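Local coordinates for protein glucose-1-phosphate uridylyltransferase (Sphingomonas elodea, PDB 2UX8) that binds glucose 1-phosphate and probably transfers the uridylyl group of UTP to it, making UDP-glucose and diphosphate, at residues C[15-20]-C[58-63]; C[47-52]-C[76-81]. All coordinates share one frame; numbering follows the deposited sequence.

Contact 1 of 2, residues C[15-20]-C[58-63]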
loop_
_atom_site.group_PDB
_atom_site.type_symbol
_atom_site.label_atom_id
_atom_site.label_comp_id
_atom_site.label_asym_id
_atom_site.label_seq_id
_atom_site.Cartn_x
_atom_site.Cartn_y
_atom_site.Cartn_z
ATOM N N ARG C 15 9.873 -11.002 -27.145
ATOM C CA ARG C 15 8.609 -10.416 -26.792
ATOM C C ARG C 15 8.802 -10.024 -25.336
ATOM O O ARG C 15 7.834 -9.801 -24.621
ATOM C CB ARG C 15 7.512 -11.478 -26.930
ATOM C CG ARG C 15 7.993 -12.897 -26.612
ATOM C CD ARG C 15 6.851 -13.824 -26.192
ATOM N NE ARG C 15 7.327 -14.959 -25.394
ATOM C CZ ARG C 15 6.551 -15.701 -24.606
ATOM N NH1 ARG C 15 5.256 -15.430 -24.507
ATOM N NH2 ARG C 15 7.069 -16.702 -23.903
ATOM N N LYS C 16 10.058 -9.928 -24.894
ATOM C CA LYS C 16 10.284 -9.610 -23.492
ATOM C C LYS C 16 11.367 -8.620 -23.123
ATOM O O LYS C 16 12.455 -8.598 -23.696
ATOM C CB LYS C 16 10.505 -10.901 -22.702
ATOM C CG LYS C 16 9.338 -11.859 -22.782
ATOM C CD LYS C 16 9.584 -13.134 -22.002
ATOM C CE LYS C 16 8.346 -14.019 -22.039
ATOM N NZ LYS C 16 8.676 -15.448 -21.816
ATOM N N ALA C 17 11.036 -7.807 -22.129
ATOM C CA ALA C 17 11.930 -6.787 -21.608
ATOM C C ALA C 17 11.910 -6.814 -20.082
ATOM O O ALA C 17 10.860 -7.010 -19.458
ATOM C CB ALA C 17 11.505 -5.421 -22.109
ATOM N N VAL C 18 13.081 -6.621 -19.483
ATOM C CA VAL C 18 13.208 -6.619 -18.033
ATOM C C VAL C 18 13.554 -5.225 -17.555
ATOM O O VAL C 18 14.485 -4.607 -18.060
ATOM C CB VAL C 18 14.299 -7.591 -17.572
ATOM C CG1 VAL C 18 14.507 -7.477 -16.070
ATOM C CG2 VAL C 18 13.906 -8.999 -17.945
ATOM N N PHE C 19 12.799 -4.731 -16.577
ATOM C CA PHE C 19 13.025 -3.387 -16.046
ATOM C C PHE C 19 13.446 -3.412 -14.592
ATOM O O PHE C 19 12.634 -3.692 -13.720
ATOM C CB PHE C 19 11.755 -2.546 -16.150
ATOM C CG PHE C 19 11.184 -2.455 -17.537
ATOM C CD1 PHE C 19 10.557 -3.548 -18.126
ATOM C CD2 PHE C 19 11.248 -1.266 -18.244
ATOM C CE1 PHE C 19 9.998 -3.446 -19.397
ATOM C CE2 PHE C 19 10.693 -1.154 -19.516
ATOM C CZ PHE C 19 10.066 -2.243 -20.094
ATOM N N PRO C 20 14.726 -3.128 -14.309
ATOM C CA PRO C 20 15.193 -3.132 -12.913
ATOM C C PRO C 20 14.646 -1.879 -12.243
ATOM O O PRO C 20 15.108 -0.785 -12.521
ATOM C CB PRO C 20 16.723 -3.082 -13.048
ATOM C CG PRO C 20 16.986 -3.626 -14.437
ATOM C CD PRO C 20 15.857 -3.003 -15.243
ATOM N N ALA C 58 9.361 -0.943 -29.832
ATOM C CA ALA C 58 10.333 -1.903 -30.320
ATOM C C ALA C 58 9.725 -3.291 -30.542
ATOM O O ALA C 58 10.430 -4.250 -30.866
ATOM C CB ALA C 58 11.500 -1.980 -29.353
ATOM N N GLY C 59 8.415 -3.402 -30.365
ATOM C CA GLY C 59 7.757 -4.677 -30.589
ATOM C C GLY C 59 7.728 -5.663 -29.440
ATOM O O GLY C 59 7.353 -6.825 -29.613
ATOM N N ILE C 60 8.126 -5.210 -28.262
ATOM C CA ILE C 60 8.125 -6.066 -27.092
ATOM C C ILE C 60 6.707 -6.191 -26.538
ATOM O O ILE C 60 5.973 -5.209 -26.473
ATOM C CB ILE C 60 9.101 -5.499 -26.050
ATOM C CG1 ILE C 60 10.515 -5.759 -26.557
ATOM C CG2 ILE C 60 8.866 -6.109 -24.667
ATOM C CD1 ILE C 60 11.566 -5.281 -25.648
ATOM N N GLU C 61 6.306 -7.398 -26.154
ATOM C CA GLU C 61 4.956 -7.576 -25.634
ATOM C C GLU C 61 4.831 -8.125 -24.222
ATOM O O GLU C 61 3.739 -8.461 -23.786
ATOM C CB GLU C 61 4.130 -8.442 -26.580
ATOM C CG GLU C 61 4.723 -9.793 -26.854
ATOM C CD GLU C 61 3.940 -10.569 -27.891
ATOM O OE1 GLU C 61 3.556 -9.980 -28.917
ATOM O OE2 GLU C 61 3.717 -11.774 -27.690
ATOM N N GLN C 62 5.933 -8.211 -23.496
ATOM C CA GLN C 62 5.885 -8.711 -22.130
ATOM C C GLN C 62 6.891 -7.946 -21.273
ATOM O O GLN C 62 8.102 -8.165 -21.359
ATOM C CB GLN C 62 6.178 -10.223 -22.104
ATOM C CG GLN C 62 6.358 -10.840 -20.709
ATOM C CD GLN C 62 5.056 -11.029 -19.952
ATOM O OE1 GLN C 62 4.211 -11.837 -20.340
ATOM N NE2 GLN C 62 4.890 -10.284 -18.864
ATOM N N MET C 63 6.381 -7.023 -20.465
ATOM C CA MET C 63 7.223 -6.237 -19.572
ATOM C C MET C 63 7.323 -6.974 -18.246
ATOM O O MET C 63 6.305 -7.380 -17.678
ATOM C CB MET C 63 6.601 -4.876 -19.301
ATOM C CG MET C 63 6.018 -4.239 -20.509
ATOM S SD MET C 63 7.267 -4.064 -21.763
ATOM C CE MET C 63 7.150 -2.393 -22.053
#
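Ala17 and Met63 pair as parallel neighbours in the sheet, their CA atoms 5.2 Å apart. The pairing rests on Ala17 bonding to the residues on either side of Met63 in sequence, Gln62 and Ile64. Of these bonds, Ala17 N donates to Gln62 O over 3.1 Å at a nearly straight 166°. The same carbonyl O also receives a CA-H...O contact from Lys16. Nearer the strand start, Glu61 N gives only a weak, bent bond to Arg15 O, and the ladder continues beyond the segments, where Phe19 in turn bonds to Ile64.

The apolar contacts lie on the face carrying Ala17, Phe19 and Met63. Ala17 CB touches Ile60 CD1 at 3.5 Å. Met63 makes a Met-aromatic contact: its SD stands 4.8 Å from the centroid of the Phe19 ring and 75° off the ring normal, hence at the edge, close to CE1 and CZ. Bends at chi2 (-58°) and chi3 curl the methionine chain and bring CE to 3.5 Å from Phe19 CZ. Helix 47-57 covers this face.

On the other face Lys16 and Gln62 run side by side in the same direction, CG of Lys16 meeting CB of Gln62 at 3.6 Å. Lys16 NZ bonds to Ile129 O and, like Arg15 NH2, forms a salt bridge to Glu133; Gln62 NE2 bonds to Gly106 O. Arg15 and Glu61 touch through their aliphatic parts, CB against CG, rather than through their charges.

Strand 16-21, helix 47-57 and strand 62-67 thus form a beta-alpha-beta unit with adjacent parallel strands, part of the Rossmann-like nucleotide-binding half of the GT-A-type nucleotidyltransferase fold.

Contact 2 of 2, residues C[47-52]-C[76-81]; sequences LIQYAV and DHFDIA
On one face of the Rossmann-like sheet of the nucleotidyltransferase fold, Ile48, Gln49 and Val52 of helix 47-57 pack side by side with His77 and Phe78, around the last turn of helix 72-77. The spacing of those three residues puts them on one side of the first helix, and the closest CA pair, Gln49 and Phe78, is still 8.8 Å apart, so side chains do all the bridging.

The apolar part centres on the Phe78 ring. Ile48 CD1 comes to the ring edge, near its plane, at 3.6 Å from CE1. Val52 reaches it tip to tip, CG2 lying 3.5 Å from CE2. His77 lies over one face of the same ring, its CD2 3.5 Å above the plane and over the centre, while Phe65 of strand 62-67 meets Phe78 edge-to-face.

Gln49 has its CG anti to the backbone N (chi1 -175°) and a bend at chi2, which carry the amide to the histidine. Its NE2 is held by Asp53 and Gly100 O, leaving the oxygen to accept. The planes of amide and imidazole are 48° apart, yet His77 NE2 donates to Gln49 OE1 over 2.7 Å at 155°, on a lone pair in the carbonyl plane.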
loop_
_atom_site.group_PDB
_atom_site.type_symbol
_atom_site.label_atom_id
_atom_site.label_comp_id
_atom_site.label_asym_id
_atom_site.label_seq_id
_atom_site.Cartn_x
_atom_site.Cartn_y
_atom_site.Cartn_z
ATOM N N LEU C 47 9.511 8.320 -15.479
ATOM C CA LEU C 47 10.601 7.631 -16.162
ATOM C C LEU C 47 10.260 6.236 -16.706
ATOM O O LEU C 47 10.587 5.943 -17.851
ATOM C CB LEU C 47 11.811 7.546 -15.232
ATOM C CG LEU C 47 12.475 8.893 -14.937
ATOM C CD1 LEU C 47 13.418 8.765 -13.765
ATOM C CD2 LEU C 47 13.210 9.369 -16.178
ATOM N N ILE C 48 9.616 5.370 -15.918
ATOM C CA ILE C 48 9.277 4.035 -16.437
ATOM C C ILE C 48 8.305 4.096 -17.595
ATOM O O ILE C 48 8.349 3.236 -18.480
ATOM C CB ILE C 48 8.590 3.117 -15.421
ATOM C CG1 ILE C 48 8.252 3.904 -14.175
ATOM C CG2 ILE C 48 9.422 1.872 -15.176
ATOM C CD1 ILE C 48 6.877 3.586 -13.679
ATOM N N GLN C 49 7.401 5.078 -17.568
ATOM C CA GLN C 49 6.433 5.214 -18.644
ATOM C C GLN C 49 7.207 5.361 -19.955
ATOM O O GLN C 49 6.955 4.621 -20.912
ATOM C CB GLN C 49 5.530 6.421 -18.412
ATOM C CG GLN C 49 4.418 6.541 -19.427
ATOM C CD GLN C 49 3.546 5.317 -19.463
ATOM O OE1 GLN C 49 2.802 5.051 -18.525
ATOM N NE2 GLN C 49 3.635 4.553 -20.549
ATOM N N TYR C 50 8.168 6.283 -19.992
ATOM C CA TYR C 50 8.966 6.477 -21.198
ATOM C C TYR C 50 9.627 5.180 -21.615
ATOM O O TYR C 50 9.624 4.813 -22.794
ATOM C CB TYR C 50 10.053 7.519 -20.983
ATOM C CG TYR C 50 9.541 8.931 -21.000
ATOM C CD1 TYR C 50 9.255 9.597 -19.809
ATOM C CD2 TYR C 50 9.315 9.602 -22.209
ATOM C CE1 TYR C 50 8.758 10.891 -19.810
ATOM C CE2 TYR C 50 8.817 10.904 -22.220
ATOM C CZ TYR C 50 8.540 11.539 -21.008
ATOM O OH TYR C 50 8.044 12.819 -20.965
ATOM N N ALA C 51 10.187 4.490 -20.632
ATOM C CA ALA C 51 10.873 3.238 -20.861
ATOM C C ALA C 51 9.987 2.142 -21.450
ATOM O O ALA C 51 10.417 1.424 -22.364
ATOM C CB ALA C 51 11.503 2.767 -19.569
ATOM N N VAL C 52 8.761 1.994 -20.945
ATOM C CA VAL C 52 7.900 0.952 -21.489
ATOM C C VAL C 52 7.347 1.372 -22.853
ATOM O O VAL C 52 7.084 0.532 -23.699
ATOM C CB VAL C 52 6.741 0.570 -20.523
ATOM C CG1 VAL C 52 7.299 0.241 -19.169
ATOM C CG2 VAL C 52 5.750 1.680 -20.406
ATOM N N ASP C 76 0.383 0.380 -9.608
ATOM C CA ASP C 76 -0.893 1.029 -9.830
ATOM C C ASP C 76 -0.905 1.849 -11.104
ATOM O O ASP C 76 -1.925 1.932 -11.794
ATOM C CB ASP C 76 -1.234 1.916 -8.643
ATOM C CG ASP C 76 -1.393 1.127 -7.369
ATOM O OD1 ASP C 76 -1.880 -0.016 -7.447
ATOM O OD2 ASP C 76 -1.047 1.645 -6.290
ATOM N N HIS C 77 0.238 2.445 -11.416
ATOM C CA HIS C 77 0.352 3.264 -12.603
ATOM C C HIS C 77 -0.022 2.515 -13.883
ATOM O O HIS C 77 -0.557 3.113 -14.812
ATOM C CB HIS C 77 1.773 3.802 -12.735
ATOM C CG HIS C 77 1.968 4.665 -13.939
ATOM N ND1 HIS C 77 1.619 5.999 -13.962
ATOM C CD2 HIS C 77 2.411 4.369 -15.184
ATOM C CE1 HIS C 77 1.839 6.488 -15.169
ATOM N NE2 HIS C 77 2.318 5.520 -15.929
ATOM N N PHE C 78 0.256 1.215 -13.931
ATOM C CA PHE C 78 -0.038 0.442 -15.127
ATOM C C PHE C 78 -1.284 -0.413 -15.029
ATOM O O PHE C 78 -1.410 -1.428 -15.706
ATOM C CB PHE C 78 1.158 -0.435 -15.504
ATOM C CG PHE C 78 2.372 0.344 -15.914
ATOM C CD1 PHE C 78 3.330 0.712 -14.980
ATOM C CD2 PHE C 78 2.544 0.738 -17.239
ATOM C CE1 PHE C 78 4.451 1.469 -15.356
ATOM C CE2 PHE C 78 3.652 1.492 -17.626
ATOM C CZ PHE C 78 4.609 1.859 -16.681
ATOM N N ASP C 79 -2.215 0.004 -14.188
ATOM C CA ASP C 79 -3.457 -0.730 -14.028
ATOM C C ASP C 79 -4.571 0.297 -14.240
ATOM O O ASP C 79 -4.303 1.477 -14.448
ATOM C CB ASP C 79 -3.504 -1.329 -12.613
ATOM C CG ASP C 79 -4.510 -2.462 -12.482
ATOM O OD1 ASP C 79 -5.110 -2.861 -13.503
ATOM O OD2 ASP C 79 -4.694 -2.959 -11.352
ATOM N N ILE C 80 -5.817 -0.139 -14.206
ATOM C CA ILE C 80 -6.914 0.794 -14.373
ATOM C C ILE C 80 -7.053 1.648 -13.116
ATOM O O ILE C 80 -7.089 1.127 -12.001
ATOM C CB ILE C 80 -8.215 0.041 -14.623
ATOM C CG1 ILE C 80 -8.089 -0.740 -15.931
ATOM C CG2 ILE C 80 -9.380 1.006 -14.630
ATOM C CD1 ILE C 80 -9.281 -1.588 -16.262
ATOM N N ALA C 81 -7.098 2.961 -13.303
ATOM C CA ALA C 81 -7.252 3.894 -12.196
ATOM C C ALA C 81 -8.754 4.120 -12.116
ATOM O O ALA C 81 -9.283 5.138 -12.576
ATOM C CB ALA C 81 -6.527 5.185 -12.504
#

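Overall arrangement
From the N terminus the chain runs through 15-20, 47-52, 58-63 and 76-81 in that order, so the segments alternate and the two contacts cross. Contact 1 closes the loop that includes helix 47-57, setting strand 16-21 beside strand 62-67. Contact 2 starts inside that loop and closes past it, tying helix 47-57 to His77 and Phe78. Their centres are 13 Å apart and they touch directly: Phe19 CE2 is 3.7 Å from Val52 CG1. Helix 47-57 and the 76-81 region lie next to each other on one face of the sheet, over neighbouring strands. Both contacts also reach another subunit, with Asp76 forming a salt bridge to Arg112 of the second subunit.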